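Local coordinates for ABC transporter ATP-binding protein (Sulfolobus tokodaii, PDB 2PJZ) that probably binds and hydrolyses ATP as the nucleotide-binding subunit of an ABC transporter, tentatively one that transports cobalt, at residues Met1-Val7 against Asn23-Asn29; Gln146-Val150 against Tyr174-Ile179; Ser217-Arg223 against Lys235-Val240. All blocks are in the same frame, centred on the assembly; numbering follows the deposited sequence.

Contact 1: residues Met1-Val7 against Asn23-Asn29; sequences MIQLKNV and NINLEVN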
# COMPACT_ATOMS: atom_id res chain seq x y z
N MET A 1 -2.25 -12.85 9.45
CA MET A 1 -3.57 -12.18 9.70
C MET A 1 -3.34 -10.72 10.13
O MET A 1 -2.59 -10.46 11.09
CB MET A 1 -4.35 -12.89 10.79
CG MET A 1 -5.74 -12.23 11.12
SD MET A 1 -7.02 -12.29 9.77
CE MET A 1 -7.39 -14.10 9.77
N ILE A 2 -3.98 -9.78 9.43
CA ILE A 2 -4.00 -8.37 9.88
C ILE A 2 -5.45 -8.05 10.12
O ILE A 2 -6.30 -8.32 9.24
CB ILE A 2 -3.46 -7.39 8.76
CG1 ILE A 2 -2.02 -7.74 8.36
CG2 ILE A 2 -3.62 -5.91 9.17
CD1 ILE A 2 -1.60 -7.08 7.03
N GLN A 3 -5.78 -7.57 11.31
CA GLN A 3 -7.17 -7.18 11.61
C GLN A 3 -7.18 -5.71 12.03
O GLN A 3 -6.50 -5.36 12.99
CB GLN A 3 -7.75 -7.96 12.78
CG GLN A 3 -7.86 -9.47 12.58
CD GLN A 3 -8.04 -10.15 13.91
OE1 GLN A 3 -7.06 -10.58 14.53
NE2 GLN A 3 -9.29 -10.19 14.39
N LEU A 4 -7.94 -4.88 11.30
CA LEU A 4 -8.24 -3.51 11.79
C LEU A 4 -9.63 -3.55 12.34
O LEU A 4 -10.60 -3.91 11.61
CB LEU A 4 -8.12 -2.44 10.68
CG LEU A 4 -6.72 -1.99 10.24
CD1 LEU A 4 -5.83 -3.15 9.76
CD2 LEU A 4 -6.84 -0.91 9.17
N LYS A 5 -9.78 -3.28 13.63
CA LYS A 5 -11.11 -3.34 14.26
C LYS A 5 -11.54 -1.99 14.81
O LYS A 5 -11.11 -1.60 15.90
CB LYS A 5 -11.19 -4.40 15.39
CG LYS A 5 -10.57 -5.78 15.08
CD LYS A 5 -11.25 -6.53 13.94
CE LYS A 5 -12.67 -7.07 14.31
NZ LYS A 5 -13.26 -7.86 13.17
N ASN A 6 -12.36 -1.29 14.04
CA ASN A 6 -12.90 0.03 14.37
C ASN A 6 -11.77 1.06 14.56
O ASN A 6 -11.69 1.75 15.57
CB ASN A 6 -13.76 -0.03 15.65
CG ASN A 6 -14.61 1.23 15.84
OD1 ASN A 6 -15.15 1.76 14.88
ND2 ASN A 6 -14.70 1.70 17.08
N VAL A 7 -10.88 1.13 13.57
CA VAL A 7 -9.74 2.04 13.62
C VAL A 7 -10.16 3.47 13.25
O VAL A 7 -10.94 3.67 12.31
CB VAL A 7 -8.60 1.54 12.71
CG1 VAL A 7 -7.42 2.56 12.66
CG2 VAL A 7 -8.09 0.21 13.26
N ASN A 23 -14.10 4.32 12.02
CA ASN A 23 -14.78 3.04 11.79
C ASN A 23 -14.16 2.25 10.62
O ASN A 23 -14.86 1.69 9.75
CB ASN A 23 -16.29 3.30 11.54
CG ASN A 23 -16.90 4.23 12.57
OD1 ASN A 23 -17.44 5.30 12.22
ND2 ASN A 23 -16.81 3.86 13.84
N ILE A 24 -12.83 2.22 10.59
CA ILE A 24 -12.15 1.49 9.53
C ILE A 24 -12.04 0.05 9.96
O ILE A 24 -11.43 -0.24 11.01
CB ILE A 24 -10.75 2.06 9.19
CG1 ILE A 24 -10.87 3.54 8.75
CG2 ILE A 24 -9.99 1.17 8.11
CD1 ILE A 24 -11.76 3.82 7.48
N ASN A 25 -12.60 -0.85 9.15
CA ASN A 25 -12.56 -2.28 9.45
C ASN A 25 -11.99 -3.08 8.27
O ASN A 25 -12.35 -2.84 7.11
CB ASN A 25 -13.94 -2.79 9.79
CG ASN A 25 -14.46 -2.24 11.09
OD1 ASN A 25 -13.99 -2.61 12.17
ND2 ASN A 25 -15.46 -1.36 10.99
N LEU A 26 -11.07 -4.01 8.54
CA LEU A 26 -10.48 -4.80 7.48
C LEU A 26 -9.86 -6.07 8.08
O LEU A 26 -9.21 -5.98 9.11
CB LEU A 26 -9.38 -4.00 6.76
CG LEU A 26 -8.56 -4.71 5.67
CD1 LEU A 26 -9.43 -4.97 4.47
CD2 LEU A 26 -7.33 -3.91 5.27
N GLU A 27 -9.99 -7.22 7.41
CA GLU A 27 -9.21 -8.40 7.80
C GLU A 27 -8.53 -8.90 6.55
O GLU A 27 -9.19 -9.02 5.49
CB GLU A 27 -10.07 -9.52 8.49
CG GLU A 27 -10.65 -9.01 9.80
CD GLU A 27 -11.21 -10.03 10.76
OE1 GLU A 27 -11.44 -11.19 10.34
OE2 GLU A 27 -11.42 -9.63 11.95
N VAL A 28 -7.23 -9.13 6.65
CA VAL A 28 -6.43 -9.63 5.54
C VAL A 28 -5.70 -10.87 6.00
O VAL A 28 -5.01 -10.84 7.03
CB VAL A 28 -5.38 -8.59 5.11
CG1 VAL A 28 -4.53 -9.15 3.96
CG2 VAL A 28 -6.06 -7.32 4.64
N ASN A 29 -5.82 -11.97 5.26
CA ASN A 29 -4.99 -13.13 5.59
C ASN A 29 -4.55 -13.87 4.35
O ASN A 29 -5.37 -14.11 3.46
CB ASN A 29 -5.70 -14.07 6.55
CG ASN A 29 -6.93 -14.70 5.97
OD1 ASN A 29 -7.98 -14.09 5.92
ND2 ASN A 29 -6.81 -15.98 5.55
O HOH W 1 -16.52 0.21 13.25
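OE2 of E27 is gripped by two side chains of the neighbouring strand: K5 NZ, in one of its two modelled conformers, at 2.8 Å in a salt bridge and Q3 NE2 at 3.3 Å in a longer hydrogen bond. With K5 so placed, the two nitrogens reach OE2 from opposite faces of the carboxylate, which leaves it held between them. Q3 and E27 form a non-hydrogen-bonded antiparallel pair and run side by side, their amide and carboxylate planes 89° apart, whereas the K5 chain in that conformer has to fold over at chi2 (-63°) and chi3 (-72°) to bring its ammonium group back across to E27. Backbone ladders at I2/V28 and L4/L26 flank this group, and their side chains point to the other, buried face of the sheet, where L4 CD2 meets I24 CG2 at 3.9 Å. Past L4 the register slips by one in a beta bulge, and V7 pairs with I24. N6 and N23, both with positive phi, are the extra residues, so each strand contributes a G1 bulge. Asparagines fill the disturbed corner. N25 OD1 takes the backbone N of N6 at 2.8 Å, the donor lying well above the amide plane, while N23 ND2 donates to N6 OD1 at 2.9 Å with the two amides nearly coplanar. A water bridges N6 OD1 and N25 ND2. At the opposite end the methyl CE of M1 rests on N29 CB at 3.6 Å. The hairpin of strands 2-11 and 17-28 belongs to the antiparallel sheet of the ABC ATPase fold: strand 59-62 pairs along the other edge of 2-11, L26 reaches I179 of strand 177-182, and I24 and L26 both lie against L204 of strand 203-209.

Contact 2: residues Gln146-Val150 against Tyr174-Ile179; sequences QPEIV and YGKEGI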
# COMPACT_ATOMS: atom_id res chain seq x y z
N GLN A 146 12.36 -11.48 3.45
CA GLN A 146 11.35 -12.50 3.22
C GLN A 146 10.23 -12.43 4.30
O GLN A 146 9.93 -13.43 4.98
CB GLN A 146 12.00 -13.89 3.16
CG GLN A 146 12.94 -14.00 1.97
CD GLN A 146 13.20 -15.43 1.54
OE1 GLN A 146 14.29 -15.95 1.76
NE2 GLN A 146 12.21 -16.05 0.90
N PRO A 147 9.59 -11.26 4.42
CA PRO A 147 8.54 -11.08 5.43
C PRO A 147 7.37 -11.99 5.13
O PRO A 147 7.06 -12.27 3.95
CB PRO A 147 8.09 -9.61 5.22
CG PRO A 147 8.43 -9.32 3.76
CD PRO A 147 9.73 -10.08 3.54
N GLU A 148 6.71 -12.45 6.18
CA GLU A 148 5.41 -13.08 5.99
C GLU A 148 4.32 -12.03 5.72
O GLU A 148 3.31 -12.33 5.08
CB GLU A 148 5.02 -13.88 7.23
CG GLU A 148 5.94 -15.09 7.52
CD GLU A 148 6.02 -16.11 6.40
OE1 GLU A 148 5.13 -16.17 5.50
OE2 GLU A 148 7.02 -16.87 6.43
N ILE A 149 4.51 -10.82 6.25
CA ILE A 149 3.46 -9.81 6.20
C ILE A 149 4.16 -8.51 5.84
O ILE A 149 5.12 -8.16 6.47
CB ILE A 149 2.75 -9.64 7.60
CG1 ILE A 149 2.24 -11.02 8.09
CG2 ILE A 149 1.59 -8.60 7.50
CD1 ILE A 149 1.51 -10.96 9.53
N VAL A 150 3.62 -7.78 4.86
CA VAL A 150 4.30 -6.54 4.43
C VAL A 150 3.26 -5.36 4.27
O VAL A 150 2.12 -5.56 3.85
CB VAL A 150 5.14 -6.86 3.12
CG1 VAL A 150 4.18 -7.13 1.92
CG2 VAL A 150 6.20 -5.81 2.82
N TYR A 174 7.74 -12.11 -3.00
CA TYR A 174 8.03 -12.03 -1.57
C TYR A 174 6.90 -11.37 -0.75
O TYR A 174 6.04 -10.65 -1.30
CB TYR A 174 9.38 -11.34 -1.36
CG TYR A 174 10.53 -12.13 -1.95
CD1 TYR A 174 11.03 -13.25 -1.29
CD2 TYR A 174 11.09 -11.79 -3.19
CE1 TYR A 174 12.07 -14.00 -1.83
CE2 TYR A 174 12.15 -12.54 -3.75
CZ TYR A 174 12.62 -13.65 -3.05
OH TYR A 174 13.66 -14.41 -3.56
N GLY A 175 6.86 -11.66 0.55
CA GLY A 175 5.74 -11.24 1.42
C GLY A 175 4.36 -11.75 0.99
O GLY A 175 3.59 -11.01 0.41
N LYS A 176 4.01 -12.98 1.32
CA LYS A 176 2.74 -13.50 0.85
C LYS A 176 1.53 -12.70 1.28
O LYS A 176 0.59 -12.57 0.49
CB LYS A 176 2.55 -14.96 1.25
CG LYS A 176 1.23 -15.56 0.70
CD LYS A 176 1.11 -17.06 0.96
CE LYS A 176 0.54 -17.35 2.32
NZ LYS A 176 0.43 -18.84 2.45
N GLU A 177 1.53 -12.16 2.50
CA GLU A 177 0.35 -11.46 3.02
C GLU A 177 0.72 -9.98 3.19
O GLU A 177 1.87 -9.65 3.50
CB GLU A 177 -0.03 -12.02 4.39
CG GLU A 177 -1.16 -11.30 5.16
CD GLU A 177 -1.44 -12.01 6.47
OE1 GLU A 177 -1.74 -13.24 6.44
OE2 GLU A 177 -1.37 -11.35 7.54
N GLY A 178 -0.26 -9.11 3.01
CA GLY A 178 -0.02 -7.71 3.37
C GLY A 178 -0.89 -6.75 2.63
O GLY A 178 -1.95 -7.11 2.08
N ILE A 179 -0.47 -5.49 2.64
CA ILE A 179 -1.31 -4.42 2.12
C ILE A 179 -0.39 -3.56 1.30
O ILE A 179 0.70 -3.19 1.74
CB ILE A 179 -1.95 -3.58 3.27
CG1 ILE A 179 -3.03 -4.40 3.99
CG2 ILE A 179 -2.61 -2.26 2.69
CD1 ILE A 179 -3.44 -3.76 5.34
O HOH W 2 8.50 -13.30 1.82
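The beta-alpha-beta unit formed by strand 149-153, helix 161-173 and strand 177-182, part of the P-loop NTPase core, begins its parallel strand pairing here. E148 O accepts from E177 N at 3.1 Å, E177 O from V150 N at 2.9 Å, and V150 O from I179 N at 2.9 Å, a staggered ladder that zips the strands in register, I149 beside E177 and V150 beside G178. Just ahead of the strands, a water joins P147 O to G175 N, and G175 CA comes within 3.0 Å of P147 O in a CA-H...O contact. Both glycines have positive phi; G178, with phi 156°, brings its CA to 3.1 Å from V150 O in a second such contact. E177 stands alongside I149 on one face of the sheet. With its CG anti to the backbone N (chi1 174°) and an extended chain, its carboxylate reaches past the isoleucine, OE2 lying 3.5 Å from I149 CD1. That buried carboxylate is satisfied from the neighbouring sheet and loop, OE2 by the N-terminal amine of M1 and OE1 by the backbone N of G30. At the exposed end, L107 of helix 105-114 touches both Q146 and Y174. The Q146 amide stands almost perpendicular to the Y174 ring, and its NE2 meets the ring edge, in plane, 3.4 Å from CE1.

Contact 3: residues Ser217-Arg223 against Lys235-Val240; sequences SIVEGER and KKVSIV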
# COMPACT_ATOMS: atom_id res chain seq x y z
N SER A 217 -16.82 -1.09 -15.75
CA SER A 217 -17.22 0.29 -16.01
C SER A 217 -17.68 0.90 -14.72
O SER A 217 -18.13 0.20 -13.83
CB SER A 217 -18.36 0.35 -17.05
OG SER A 217 -17.93 -0.16 -18.30
N ILE A 218 -17.59 2.22 -14.60
CA ILE A 218 -18.03 2.87 -13.38
C ILE A 218 -19.19 3.82 -13.67
O ILE A 218 -19.10 4.65 -14.59
CB ILE A 218 -16.84 3.54 -12.66
CG1 ILE A 218 -17.20 3.90 -11.22
CG2 ILE A 218 -16.28 4.73 -13.45
CD1 ILE A 218 -16.01 3.89 -10.28
N VAL A 219 -20.28 3.68 -12.92
CA VAL A 219 -21.48 4.50 -13.15
C VAL A 219 -22.11 5.04 -11.88
O VAL A 219 -22.04 4.42 -10.83
CB VAL A 219 -22.57 3.72 -13.96
CG1 VAL A 219 -21.98 3.14 -15.24
CG2 VAL A 219 -23.21 2.62 -13.12
N GLU A 220 -22.75 6.21 -11.98
CA GLU A 220 -23.56 6.76 -10.90
C GLU A 220 -24.75 5.85 -10.65
O GLU A 220 -25.27 5.24 -11.58
CB GLU A 220 -24.05 8.16 -11.27
CG GLU A 220 -24.47 9.01 -10.09
CD GLU A 220 -24.99 10.38 -10.51
OE1 GLU A 220 -24.77 10.79 -11.67
OE2 GLU A 220 -25.61 11.06 -9.66
N GLY A 221 -25.16 5.75 -9.39
CA GLY A 221 -26.32 4.96 -8.98
C GLY A 221 -25.99 3.56 -8.51
O GLY A 221 -24.90 3.05 -8.77
N GLU A 222 -26.93 2.94 -7.80
CA GLU A 222 -26.83 1.54 -7.40
C GLU A 222 -27.40 0.57 -8.46
O GLU A 222 -28.62 0.46 -8.58
CB GLU A 222 -27.52 1.31 -6.05
CG GLU A 222 -27.56 -0.17 -5.64
CD GLU A 222 -27.72 -0.38 -4.14
OE1 GLU A 222 -28.37 0.45 -3.46
OE2 GLU A 222 -27.19 -1.41 -3.65
N ARG A 223 -26.52 -0.12 -9.19
CA ARG A 223 -26.93 -1.09 -10.22
C ARG A 223 -27.04 -2.49 -9.66
O ARG A 223 -26.30 -2.87 -8.76
CB ARG A 223 -25.93 -1.10 -11.38
CG ARG A 223 -25.76 0.23 -12.09
CD ARG A 223 -26.91 0.52 -13.03
NE ARG A 223 -27.06 1.97 -13.22
CZ ARG A 223 -26.60 2.65 -14.26
NH1 ARG A 223 -25.95 2.03 -15.25
NH2 ARG A 223 -26.77 3.97 -14.32
N LYS A 235 -24.41 9.74 -2.46
CA LYS A 235 -24.69 8.95 -3.64
C LYS A 235 -24.09 7.54 -3.63
O LYS A 235 -23.38 7.14 -2.70
CB LYS A 235 -24.22 9.71 -4.88
CG LYS A 235 -24.55 11.22 -4.88
CD LYS A 235 -24.02 11.89 -6.15
CE LYS A 235 -25.14 12.16 -7.15
NZ LYS A 235 -24.71 13.16 -8.18
N LYS A 236 -24.41 6.80 -4.68
CA LYS A 236 -23.88 5.47 -4.86
C LYS A 236 -23.23 5.46 -6.21
O LYS A 236 -23.71 6.09 -7.15
CB LYS A 236 -24.98 4.41 -4.76
CG LYS A 236 -25.66 4.35 -3.39
CD LYS A 236 -26.19 2.97 -3.11
CE LYS A 236 -26.87 2.90 -1.76
NZ LYS A 236 -25.92 2.62 -0.67
N VAL A 237 -22.09 4.78 -6.29
CA VAL A 237 -21.35 4.63 -7.53
C VAL A 237 -21.13 3.15 -7.73
O VAL A 237 -20.55 2.47 -6.87
CB VAL A 237 -19.99 5.38 -7.48
CG1 VAL A 237 -19.15 5.03 -8.66
CG2 VAL A 237 -20.19 6.89 -7.43
N SER A 238 -21.60 2.62 -8.85
CA SER A 238 -21.50 1.19 -9.10
C SER A 238 -20.38 0.86 -10.05
O SER A 238 -20.21 1.50 -11.10
CB SER A 238 -22.82 0.63 -9.64
OG SER A 238 -23.81 0.69 -8.64
N ILE A 239 -19.63 -0.18 -9.68
CA ILE A 239 -18.64 -0.79 -10.55
C ILE A 239 -19.32 -2.03 -11.15
O ILE A 239 -19.69 -2.98 -10.42
CB ILE A 239 -17.33 -1.12 -9.77
CG1 ILE A 239 -16.72 0.18 -9.21
CG2 ILE A 239 -16.35 -1.79 -10.65
CD1 ILE A 239 -15.58 -0.01 -8.21
N VAL A 240 -19.50 -1.99 -12.47
CA VAL A 240 -20.26 -3.00 -13.22
C VAL A 240 -19.40 -3.71 -14.29
O VAL A 240 -18.54 -3.11 -14.94
CB VAL A 240 -21.53 -2.37 -13.86
CG1 VAL A 240 -22.45 -1.77 -12.78
CG2 VAL A 240 -21.15 -1.30 -14.87
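S238 OG is the polar centre of this contact, donating to G221 O at 2.6 Å and accepting from R223 N at 2.9 Å. The first bond lies in the carbonyl plane of G221, on a lone pair; the second is nearly straight, with an N-H...O angle of 167°. One hydroxyl thereby pins the turn that follows strand 217-220, and the chi1 of -68° that sets OG beside its own backbone N points it into that turn. G221 N also donates to K236 O at 2.7 Å, from above the carbonyl plane, and this extends the backbone ladder beyond the regular S217/V240 and V219/S238 hydrogen-bonded pairs. Further out, K235 and E220 come together in a weak salt bridge in which the place of E220 OE2 is less sure; K235 NZ also donates to I261 O. The E222 and K236 chains run side by side, E222 CB 3.6 Å from K236 CD, while the ammonium group of K236 is held by D231. On the face carrying V219, S238 and V240, R223 lies across the strands: its CB touches V240 CG1 at 3.8 Å, and the chain, bent at chi2 (-77°), carries the guanidinium group over V219, whose CG2 sits 3.5 Å above the centre of its plane. The opposite face is largely apolar apart from E220. I218 CG1 packs tightly on V237 CG1 at 3.4 Å, and I218 CD1 reaches I239 CG1; L251 and I261 add to this side. Strand 228-232 continues the sheet beyond 235-241, and strand 246-247 pairs with 216-220 on the other edge. The whole is a small four-stranded antiparallel sheet, its central pair formed by the two strands of this contact.

Contacts 1 and 2 meet directly, although their centres lie 16 Å apart: their closest approach is 2.6 Å, from M1 N of contact 1 to E177 OE2 of contact 2, and I2 CD1 packs on I149 CG2 at 3.6 Å. Together they join the antiparallel sheet to the parallel core of the probable ATPase domain. I179 of contact 2 lies near, without touching, a likely Walker A loop that includes G37, G42, K43 and T44. Contact 3 stands apart in a separate C-terminal sheet, its nearest atoms about 15 Å from contact 1 and about 17 Å from contact 2. Along the chain the three contacts follow in series.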